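Local structure of putative ABC transporter (Thermobispora bispora, 4PE6) at residues N65-Q70 / P92-P97; P97-A102 / S114-P119; R240-W245 / S254-S259; F235-R240 / V289-K294. The protein probably serves as the solute-binding component of an ABC transporter, capturing a carbohydrate or a related small sugar acid. All coordinates share one frame; numbering follows the deposited sequence.

Followed from the N terminus, contact 1 closes first, bringing the start of helix 67-78 against the turn before helix 96-104. Contact 2 follows in series and takes over at P97, tying helix 96-104 to the loop between strands 108-112 and 122-126; the two touch through Q96 and P92. On the opposite side of the chain's centre, some 31 to 33 Å away between contact centres, contact 4 opens at F235 and closes near V289. Contact 3, which shares R240 with it, lies wholly within that span, pairing helix 239-247 with strand 255-258. Contacts 3 and 4 meet on neighbouring strands 255-258 and 283-290 of one sheet.

Contact 1 (N65-Q70 / P92-P97)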
# COMPACT_ATOMS: atom_id res chain seq x y z
N ASN A 65 -10.29 6.64 6.99
CA ASN A 65 -9.71 7.35 5.85
C ASN A 65 -10.43 8.69 5.64
O ASN A 65 -11.04 8.91 4.58
CB ASN A 65 -9.79 6.45 4.59
CG ASN A 65 -8.87 6.92 3.45
OD1 ASN A 65 -7.72 7.26 3.66
ND2 ASN A 65 -9.39 6.87 2.23
N SER A 66 -10.37 9.56 6.66
CA SER A 66 -11.12 10.84 6.67
C SER A 66 -10.28 12.07 6.31
O SER A 66 -9.40 12.52 7.06
CB SER A 66 -11.83 11.08 8.01
OG SER A 66 -12.15 12.47 8.17
N ALA A 67 -10.61 12.65 5.17
CA ALA A 67 -9.89 13.77 4.62
C ALA A 67 -10.00 15.05 5.45
O ALA A 67 -9.04 15.80 5.55
CB ALA A 67 -10.37 14.03 3.20
N THR A 68 -11.16 15.29 6.04
CA THR A 68 -11.38 16.57 6.71
C THR A 68 -10.40 16.77 7.87
O THR A 68 -9.84 17.86 8.03
CB THR A 68 -12.84 16.71 7.19
OG1 THR A 68 -13.70 16.55 6.06
CG2 THR A 68 -13.09 18.08 7.83
N GLU A 69 -10.16 15.73 8.66
CA GLU A 69 -9.22 15.90 9.78
C GLU A 69 -7.78 15.95 9.27
O GLU A 69 -6.97 16.69 9.81
CB GLU A 69 -9.41 14.85 10.88
CG GLU A 69 -8.53 15.07 12.13
CD GLU A 69 -8.61 16.48 12.73
OE1 GLU A 69 -9.72 17.06 12.87
OE2 GLU A 69 -7.54 17.01 13.11
N GLN A 70 -7.45 15.20 8.23
CA GLN A 70 -6.10 15.27 7.65
C GLN A 70 -5.78 16.69 7.18
O GLN A 70 -4.68 17.20 7.38
CB GLN A 70 -5.95 14.30 6.47
CG GLN A 70 -4.54 14.28 5.90
CD GLN A 70 -4.28 13.21 4.88
OE1 GLN A 70 -5.19 12.74 4.20
NE2 GLN A 70 -2.99 12.82 4.73
N PRO A 92 -8.81 11.68 -3.10
CA PRO A 92 -8.19 12.12 -4.34
C PRO A 92 -8.30 13.64 -4.60
O PRO A 92 -7.57 14.15 -5.44
CB PRO A 92 -8.97 11.37 -5.44
CG PRO A 92 -10.12 10.71 -4.78
CD PRO A 92 -9.98 10.81 -3.29
N THR A 93 -9.20 14.33 -3.90
CA THR A 93 -9.54 15.74 -4.20
C THR A 93 -9.48 16.70 -3.00
O THR A 93 -9.14 17.87 -3.14
CB THR A 93 -10.95 15.82 -4.83
OG1 THR A 93 -11.90 15.20 -3.96
CG2 THR A 93 -10.99 15.07 -6.14
N ALA A 94 -9.82 16.24 -1.81
CA ALA A 94 -10.02 17.14 -0.67
C ALA A 94 -8.76 17.87 -0.17
O ALA A 94 -8.88 18.90 0.51
CB ALA A 94 -10.68 16.37 0.48
N LEU A 95 -7.57 17.37 -0.50
CA LEU A 95 -6.32 17.97 -0.01
C LEU A 95 -5.70 19.00 -0.97
O LEU A 95 -4.70 19.64 -0.63
CB LEU A 95 -5.28 16.88 0.27
CG LEU A 95 -5.37 16.21 1.64
CD1 LEU A 95 -6.57 15.28 1.71
CD2 LEU A 95 -4.07 15.45 1.90
N GLN A 96 -6.28 19.15 -2.14
CA GLN A 96 -5.68 20.00 -3.17
C GLN A 96 -5.41 21.43 -2.66
O GLN A 96 -4.32 21.95 -2.85
CB GLN A 96 -6.50 20.00 -4.46
CG GLN A 96 -5.97 19.13 -5.59
CD GLN A 96 -6.09 17.63 -5.32
OE1 GLN A 96 -5.74 17.15 -4.26
NE2 GLN A 96 -6.54 16.89 -6.31
N PRO A 97 -6.41 22.07 -2.02
CA PRO A 97 -6.16 23.44 -1.56
C PRO A 97 -5.02 23.53 -0.53
O PRO A 97 -4.18 24.40 -0.63
CB PRO A 97 -7.51 23.86 -0.97
CG PRO A 97 -8.51 23.07 -1.76
CD PRO A 97 -7.84 21.73 -1.97
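The flat amide of Q70 offers one face to L95, whose CD2 methyl sits almost directly above the amide carbon, 3.7 Å from Q70 CD, with CD1 over the oxygen side of the same face, 3.8 Å from Q70 OE1. The two side chains cross at about a right angle, so the leucine fork covers the amide while the amide's O and N turn to other partners. Q70 OE1 takes the backbone N of A90, and NE2 gives to both N88 O and S24 OG, which fixes the rotation of the buried group. An extended glutamine chain, with CG opposite the backbone N (chi1 -176°), carries the amide to that place. Here a solute-binding domain of alternating strands and helices brings helices 67-78 and 96-104 together by strand 84-88, where Q70 and L95 both touch I87; L95 also rests on V71 and I74. A leucine in place of Q70 would probably leave the N-H of A90 without its acceptor, and N88 O and S24 OG without the amide N-H donor. Nearer the surface the first turn of helix 67-78 meets the turn that precedes helix 96-104, A67 CB against A94 CB at 3.6 Å, with L95 CD1 4.3 Å from A67 CB. A94 is held within a type I turn from T93 to Q96, where Q96 NE2 reaches back in the carbonyl plane to a lone pair of P92 O at 3.1 Å, and S91 OG receives the backbone N of both T93 and A94.

Contact 2 (P97-A102 / S114-P119)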
# COMPACT_ATOMS: atom_id res chain seq x y z
N PRO A 97 -6.41 22.07 -2.02
CA PRO A 97 -6.16 23.44 -1.56
C PRO A 97 -5.02 23.53 -0.53
O PRO A 97 -4.18 24.40 -0.63
CB PRO A 97 -7.51 23.86 -0.97
CG PRO A 97 -8.51 23.07 -1.76
CD PRO A 97 -7.84 21.73 -1.97
N VAL A 98 -4.98 22.63 0.44
CA VAL A 98 -3.94 22.73 1.46
C VAL A 98 -2.59 22.36 0.89
O VAL A 98 -1.57 22.88 1.35
CB VAL A 98 -4.26 21.94 2.75
CG1 VAL A 98 -4.05 20.45 2.57
CG2 VAL A 98 -3.42 22.47 3.90
N ILE A 99 -2.57 21.50 -0.12
CA ILE A 99 -1.32 21.17 -0.80
C ILE A 99 -0.81 22.43 -1.48
O ILE A 99 0.37 22.76 -1.37
CB ILE A 99 -1.47 19.97 -1.77
CG1 ILE A 99 -1.58 18.67 -0.95
CG2 ILE A 99 -0.31 19.89 -2.74
CD1 ILE A 99 -1.95 17.44 -1.77
N GLN A 100 -1.69 23.16 -2.14
CA GLN A 100 -1.28 24.40 -2.77
C GLN A 100 -0.85 25.44 -1.73
O GLN A 100 0.07 26.22 -1.98
CB GLN A 100 -2.39 24.95 -3.66
CG GLN A 100 -1.97 26.16 -4.50
CD GLN A 100 -0.91 25.82 -5.50
OE1 GLN A 100 -1.12 24.99 -6.38
NE2 GLN A 100 0.25 26.45 -5.39
N GLN A 101 -1.48 25.43 -0.56
CA GLN A 101 -1.11 26.33 0.52
C GLN A 101 0.32 26.03 0.99
O GLN A 101 1.13 26.94 1.22
CB GLN A 101 -2.11 26.20 1.69
CG GLN A 101 -1.80 27.08 2.90
CD GLN A 101 -2.70 26.82 4.08
OE1 GLN A 101 -3.86 26.42 3.92
NE2 GLN A 101 -2.18 27.05 5.29
N ALA A 102 0.63 24.74 1.14
CA ALA A 102 1.96 24.31 1.50
C ALA A 102 2.99 24.79 0.47
O ALA A 102 4.01 25.35 0.83
CB ALA A 102 2.02 22.80 1.66
N SER A 114 -0.05 7.24 -3.87
CA SER A 114 -1.24 7.78 -4.49
C SER A 114 -0.81 8.64 -5.68
O SER A 114 0.33 9.12 -5.73
CB SER A 114 -2.04 8.65 -3.54
OG SER A 114 -2.90 7.86 -2.72
N ALA A 115 -1.75 8.84 -6.59
CA ALA A 115 -1.60 9.77 -7.70
C ALA A 115 -2.80 10.71 -7.67
O ALA A 115 -3.93 10.26 -7.80
CB ALA A 115 -1.60 9.01 -9.01
N ILE A 116 -2.56 11.99 -7.51
CA ILE A 116 -3.65 12.96 -7.51
C ILE A 116 -3.25 14.15 -8.34
O ILE A 116 -2.07 14.37 -8.61
CB ILE A 116 -4.04 13.43 -6.09
CG1 ILE A 116 -2.89 14.20 -5.41
CG2 ILE A 116 -4.44 12.25 -5.23
CD1 ILE A 116 -3.16 14.52 -3.95
N ASP A 117 -4.25 14.94 -8.72
CA ASP A 117 -4.05 16.09 -9.56
C ASP A 117 -3.74 17.32 -8.68
O ASP A 117 -4.57 18.19 -8.51
CB ASP A 117 -5.32 16.29 -10.40
CG ASP A 117 -5.21 17.46 -11.32
OD1 ASP A 117 -4.13 18.09 -11.36
OD2 ASP A 117 -6.22 17.77 -11.99
N ALA A 118 -2.55 17.34 -8.10
CA ALA A 118 -2.08 18.45 -7.29
C ALA A 118 -0.82 18.96 -7.96
O ALA A 118 0.26 18.43 -7.72
CB ALA A 118 -1.81 18.00 -5.86
N PRO A 119 -0.97 19.96 -8.86
CA PRO A 119 0.08 20.37 -9.79
C PRO A 119 1.42 20.73 -9.18
O PRO A 119 2.44 20.50 -9.79
CB PRO A 119 -0.52 21.61 -10.50
CG PRO A 119 -1.99 21.43 -10.39
CD PRO A 119 -2.23 20.71 -9.09
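I99 and I116 meet tip to tip, CD1 against CD1 at 3.8 Å, and so join helix 96-104 to the loop that connects strands 108-112 and 122-126 in the periplasmic binding protein domain, with its alternating strands and helices. This is the tight part. The branched methyl I99 CG2 presses on A118 CB at 3.9 Å, so a single isoleucine of the helix holds both loop residues. With CG1 beside the backbone N (chi1 -74°), CG2 falls opposite that N, and the CG1 arm runs out extended to CD1. I116 answers with CG1 in the crowded position between its N and carbonyl carbon (chi1 64°). V111 packs against both isoleucines, and V109 and A121 add to the apolar surroundings of I99. The other side is looser: D117 and P119 are exposed, and Q100 turns its amide nitrogen to D104 OD1. D117 centres an inverse gamma turn, closed by a weak bond from A118 N to I116 O, which makes the loop bulge outward between its two inward-facing residues. Beyond it, C120, in a disulfide with C103, ties the loop covalently to the helix. A118 CB, besides touching CG2, lies 4.1 Å from I99 CD1.

Contact 3 (R240-W245 / S254-S259); sequences RALSYW and SVAVMS. With LTH ((2R,3S)-2,3,4-trihydroxybutanoic acid), chain C.
A256 CB meets the benzo portion of the W245 indole, 3.5 Å from CZ3, an apolar touch between helix 239-247 and strand 255-258, the last two elements of a beta-alpha-beta crossover that starts with strand 232-235. The helix and strand segments run nearly antiparallel, at 164°, with axes 10.3 Å apart. The indole approaches the strand obliquely: CZ2 lies 3.7 Å from S254 O, and L242 CD1 reaches A256 CB from the preceding helical turn at 4.1 Å. With CG opposite its backbone N (chi1 -166°), W245 extends its ring toward the strand. A second shell holds it there: the F235 ring meets the indole with planes about 35° apart, R296 forms a cation-pi contact with it, and I250 packs alongside. An alanine at W245 would probably open a gap over A256 and leave R296 without its aromatic partner. Further out, A256 pairs by backbone bonds with I291, and M258 with V289, so the strand is fixed on the sheet before it runs into the ligand pocket. There the selenomethionine M258, bent at chi3, brings CE to 3.6 Å from O1 of the bound trihydroxybutanoic acid, which is also hydrogen-bonded to N30 ND2, R33 NE and D113 OD1. S259 O accepts W32 NE1, while S259 OG makes a short hydrogen bond of 2.5 Å to ligand O4.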
# COMPACT_ATOMS: atom_id res chain seq x y z
N ARG A 240 3.27 -13.12 9.29
CA ARG A 240 2.24 -14.03 9.78
C ARG A 240 1.49 -14.74 8.63
O ARG A 240 1.21 -15.95 8.71
CB ARG A 240 1.24 -13.27 10.65
CG ARG A 240 0.07 -14.11 11.16
CD ARG A 240 -0.88 -13.28 12.01
NE ARG A 240 -0.19 -12.74 13.19
CZ ARG A 240 0.21 -11.48 13.35
NH1 ARG A 240 0.00 -10.55 12.40
NH2 ARG A 240 0.83 -11.15 14.47
N ALA A 241 1.17 -14.00 7.58
CA ALA A 241 0.41 -14.58 6.46
C ALA A 241 1.27 -15.55 5.65
O ALA A 241 0.82 -16.64 5.27
CB ALA A 241 -0.13 -13.50 5.56
N LEU A 242 2.52 -15.15 5.40
CA LEU A 242 3.47 -16.03 4.71
C LEU A 242 3.69 -17.35 5.44
O LEU A 242 3.69 -18.42 4.82
CB LEU A 242 4.80 -15.31 4.49
CG LEU A 242 4.95 -14.54 3.17
CD1 LEU A 242 3.65 -13.98 2.60
CD2 LEU A 242 5.95 -13.41 3.37
N SER A 243 3.84 -17.28 6.76
CA SER A 243 3.98 -18.47 7.59
C SER A 243 2.72 -19.35 7.58
O SER A 243 2.82 -20.58 7.57
CB SER A 243 4.31 -18.09 9.04
OG SER A 243 5.39 -17.17 9.11
N TYR A 244 1.55 -18.72 7.61
CA TYR A 244 0.29 -19.45 7.57
C TYR A 244 0.14 -20.17 6.22
O TYR A 244 -0.27 -21.34 6.17
CB TYR A 244 -0.89 -18.49 7.81
CG TYR A 244 -2.25 -19.11 7.63
CD1 TYR A 244 -2.87 -19.82 8.66
CD2 TYR A 244 -2.93 -19.00 6.41
CE1 TYR A 244 -4.12 -20.38 8.49
CE2 TYR A 244 -4.17 -19.57 6.23
CZ TYR A 244 -4.76 -20.26 7.27
OH TYR A 244 -6.00 -20.81 7.08
N TRP A 245 0.50 -19.46 5.15
CA TRP A 245 0.55 -20.00 3.80
C TRP A 245 1.42 -21.29 3.76
O TRP A 245 1.02 -22.30 3.18
CB TRP A 245 1.08 -18.91 2.86
CG TRP A 245 0.93 -19.13 1.39
CD1 TRP A 245 0.28 -20.15 0.76
CD2 TRP A 245 1.43 -18.28 0.35
NE1 TRP A 245 0.36 -20.00 -0.60
CE2 TRP A 245 1.06 -18.85 -0.88
CE3 TRP A 245 2.16 -17.07 0.34
CZ2 TRP A 245 1.40 -18.28 -2.11
CZ3 TRP A 245 2.50 -16.51 -0.88
CH2 TRP A 245 2.12 -17.11 -2.09
N SER A 254 -4.03 -19.25 -3.83
CA SER A 254 -3.79 -18.06 -3.01
C SER A 254 -2.57 -17.32 -3.51
O SER A 254 -1.67 -17.93 -4.08
CB SER A 254 -3.66 -18.43 -1.53
OG SER A 254 -4.94 -18.80 -1.02
N VAL A 255 -2.57 -16.00 -3.36
CA VAL A 255 -1.45 -15.14 -3.79
C VAL A 255 -1.05 -14.17 -2.68
O VAL A 255 -1.77 -14.00 -1.70
CB VAL A 255 -1.77 -14.35 -5.06
CG1 VAL A 255 -1.99 -15.32 -6.21
CG2 VAL A 255 -2.99 -13.44 -4.84
N ALA A 256 0.13 -13.58 -2.82
CA ALA A 256 0.61 -12.56 -1.90
C ALA A 256 1.27 -11.44 -2.67
O ALA A 256 2.43 -11.57 -3.11
CB ALA A 256 1.59 -13.16 -0.90
N VAL A 257 0.54 -10.35 -2.83
CA VAL A 257 1.03 -9.16 -3.55
C VAL A 257 0.44 -7.88 -2.92
O VAL A 257 -0.73 -7.84 -2.54
CB VAL A 257 0.70 -9.25 -5.06
CG1 VAL A 257 -0.80 -9.48 -5.29
CG2 VAL A 257 1.18 -8.01 -5.80
N MSE A 258 1.27 -6.86 -2.75
CA MSE A 258 0.81 -5.55 -2.27
C MSE A 258 1.77 -4.52 -2.80
O MSE A 258 2.85 -4.84 -3.30
CB MSE A 258 0.82 -5.43 -0.72
CG MSE A 258 -0.09 -6.43 -0.05
SE MSE A 258 -0.42 -6.00 1.84
CE MSE A 258 -1.78 -4.57 1.58
N SER A 259 1.35 -3.27 -2.71
CA SER A 259 2.24 -2.13 -2.83
C SER A 259 3.35 -2.17 -1.78
O SER A 259 3.27 -2.94 -0.79
CB SER A 259 1.45 -0.83 -2.72
OG SER A 259 0.78 -0.77 -1.45
O1 LTH C . -2.75 -1.10 2.00
C1 LTH C . -2.74 0.18 2.08
O LTH C . -3.10 0.86 3.07
C2 LTH C . -2.15 0.99 0.90
O2 LTH C . -2.26 2.42 1.13
C3 LTH C . -2.86 0.68 -0.40
O3 LTH C . -4.25 0.99 -0.28
C4 LTH C . -2.27 1.57 -1.51
O4 LTH C . -0.89 1.14 -1.67

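Contact 4 (F235-R240 / V289-K294); sequences FETNGR and VLIEEK
T237 CG2 and I291 CD1 carry this contact, 3.7 Å apart, where the loop leaving strand 232-235 passes strand 283-290 and the chain just beyond it. Their side chains cross obliquely, and T237 CB is almost as near to I291 CD1, at 3.8 Å. Rotation about the threonine's first bond decides which branch faces the isoleucine: OG1 sits between the backbone N and the carbonyl carbon (chi1 48°), putting the methyl CG2 opposite the carbonyl carbon and toward I291. The same methyl lies 4.1 Å from V289 O. OG1 instead packs beside the selenium of M258, at 3.6 Å from SE. I291 uses an extended arm, CG1 then CD1 running straight out (chi2 174°), which lets one terminal methyl span the distance from the strand. Strand 255-258 lies between the two flanking strands in the sheet, so T237 and I291 meet across it, with A256 touching I291 and M258 touching T237. L242 and W299 also pack on I291, and Y308 on T237. Just past T237, N238 takes the N-cap position and its OD1 accepts the backbone N of A241, which starts helix 239-247. All three touching residues are buried, and the contact is a methyl-to-methyl one: its hold comes from shape and the exclusion of water, while backbone bonds, such as T237 with A309 and V289 with M258, set the position of the chains.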
# COMPACT_ATOMS: atom_id res chain seq x y z
N PHE A 235 -3.29 -12.81 0.32
CA PHE A 235 -2.67 -12.63 1.61
C PHE A 235 -1.99 -11.29 1.77
O PHE A 235 -1.48 -10.71 0.81
CB PHE A 235 -1.60 -13.70 1.84
CG PHE A 235 -2.16 -15.04 2.17
CD1 PHE A 235 -2.87 -15.22 3.36
CD2 PHE A 235 -1.97 -16.12 1.34
CE1 PHE A 235 -3.39 -16.45 3.68
CE2 PHE A 235 -2.49 -17.36 1.67
CZ PHE A 235 -3.20 -17.52 2.84
N GLU A 236 -1.95 -10.86 3.02
CA GLU A 236 -0.95 -9.91 3.53
C GLU A 236 0.44 -10.35 3.10
O GLU A 236 0.73 -11.55 3.07
CB GLU A 236 -0.96 -9.89 5.06
CG GLU A 236 -2.22 -9.36 5.71
CD GLU A 236 -3.32 -10.39 5.90
OE1 GLU A 236 -3.22 -11.51 5.37
OE2 GLU A 236 -4.31 -10.06 6.58
N THR A 237 1.31 -9.39 2.82
CA THR A 237 2.72 -9.66 2.54
C THR A 237 3.51 -9.54 3.84
O THR A 237 4.62 -9.02 3.85
CB THR A 237 3.27 -8.68 1.49
OG1 THR A 237 2.88 -7.35 1.85
CG2 THR A 237 2.73 -9.03 0.10
N ASN A 238 2.92 -10.00 4.95
CA ASN A 238 3.59 -9.89 6.23
C ASN A 238 4.08 -11.27 6.70
O ASN A 238 3.78 -12.29 6.07
CB ASN A 238 2.73 -9.16 7.29
CG ASN A 238 1.51 -9.95 7.76
OD1 ASN A 238 1.29 -11.10 7.39
ND2 ASN A 238 0.71 -9.31 8.59
N GLY A 239 4.85 -11.29 7.78
CA GLY A 239 5.41 -12.54 8.30
C GLY A 239 4.36 -13.57 8.68
O GLY A 239 4.54 -14.76 8.43
N ARG A 240 3.27 -13.12 9.29
CA ARG A 240 2.24 -14.03 9.78
C ARG A 240 1.49 -14.74 8.63
O ARG A 240 1.21 -15.95 8.71
CB ARG A 240 1.24 -13.27 10.65
CG ARG A 240 0.07 -14.11 11.16
CD ARG A 240 -0.88 -13.28 12.01
NE ARG A 240 -0.19 -12.74 13.19
CZ ARG A 240 0.21 -11.48 13.35
NH1 ARG A 240 0.00 -10.55 12.40
NH2 ARG A 240 0.83 -11.15 14.47
N VAL A 289 5.38 -5.04 -4.44
CA VAL A 289 6.01 -6.22 -3.83
C VAL A 289 5.16 -7.44 -4.16
O VAL A 289 4.15 -7.73 -3.49
CB VAL A 289 6.17 -6.09 -2.29
CG1 VAL A 289 6.96 -7.27 -1.75
CG2 VAL A 289 6.85 -4.78 -1.92
N LEU A 290 5.55 -8.14 -5.22
CA LEU A 290 4.90 -9.39 -5.60
C LEU A 290 5.71 -10.55 -5.01
O LEU A 290 6.89 -10.68 -5.31
CB LEU A 290 4.83 -9.48 -7.13
CG LEU A 290 4.38 -10.80 -7.76
CD1 LEU A 290 2.91 -11.06 -7.51
CD2 LEU A 290 4.71 -10.79 -9.26
N ILE A 291 5.08 -11.37 -4.18
CA ILE A 291 5.74 -12.52 -3.58
C ILE A 291 5.22 -13.79 -4.24
O ILE A 291 4.21 -14.34 -3.85
CB ILE A 291 5.53 -12.56 -2.05
CG1 ILE A 291 6.04 -11.25 -1.45
CG2 ILE A 291 6.28 -13.73 -1.43
CD1 ILE A 291 5.76 -11.11 0.02
N GLU A 292 5.92 -14.22 -5.29
CA GLU A 292 5.66 -15.51 -5.91
C GLU A 292 6.21 -16.63 -5.04
O GLU A 292 7.00 -16.38 -4.12
CB GLU A 292 6.25 -15.54 -7.32
CG GLU A 292 5.52 -14.57 -8.23
CD GLU A 292 6.00 -14.67 -9.66
OE1 GLU A 292 7.18 -14.35 -9.91
OE2 GLU A 292 5.18 -15.05 -10.51
N GLU A 293 5.80 -17.86 -5.32
CA GLU A 293 6.10 -18.99 -4.45
C GLU A 293 7.59 -19.06 -4.11
O GLU A 293 7.95 -19.21 -2.95
CB GLU A 293 5.62 -20.31 -5.07
CG GLU A 293 5.69 -21.51 -4.13
CD GLU A 293 5.24 -22.80 -4.79
OE1 GLU A 293 4.10 -22.84 -5.29
OE2 GLU A 293 6.03 -23.78 -4.80
N LYS A 294 8.44 -18.90 -5.11
CA LYS A 294 9.89 -18.96 -4.90
C LYS A 294 10.45 -17.92 -3.92
O LYS A 294 11.53 -18.13 -3.36
CB LYS A 294 10.61 -18.83 -6.25
CG LYS A 294 10.35 -17.52 -6.97
CD LYS A 294 10.18 -17.73 -8.47
CE LYS A 294 9.83 -16.42 -9.16
NZ LYS A 294 10.92 -15.40 -9.03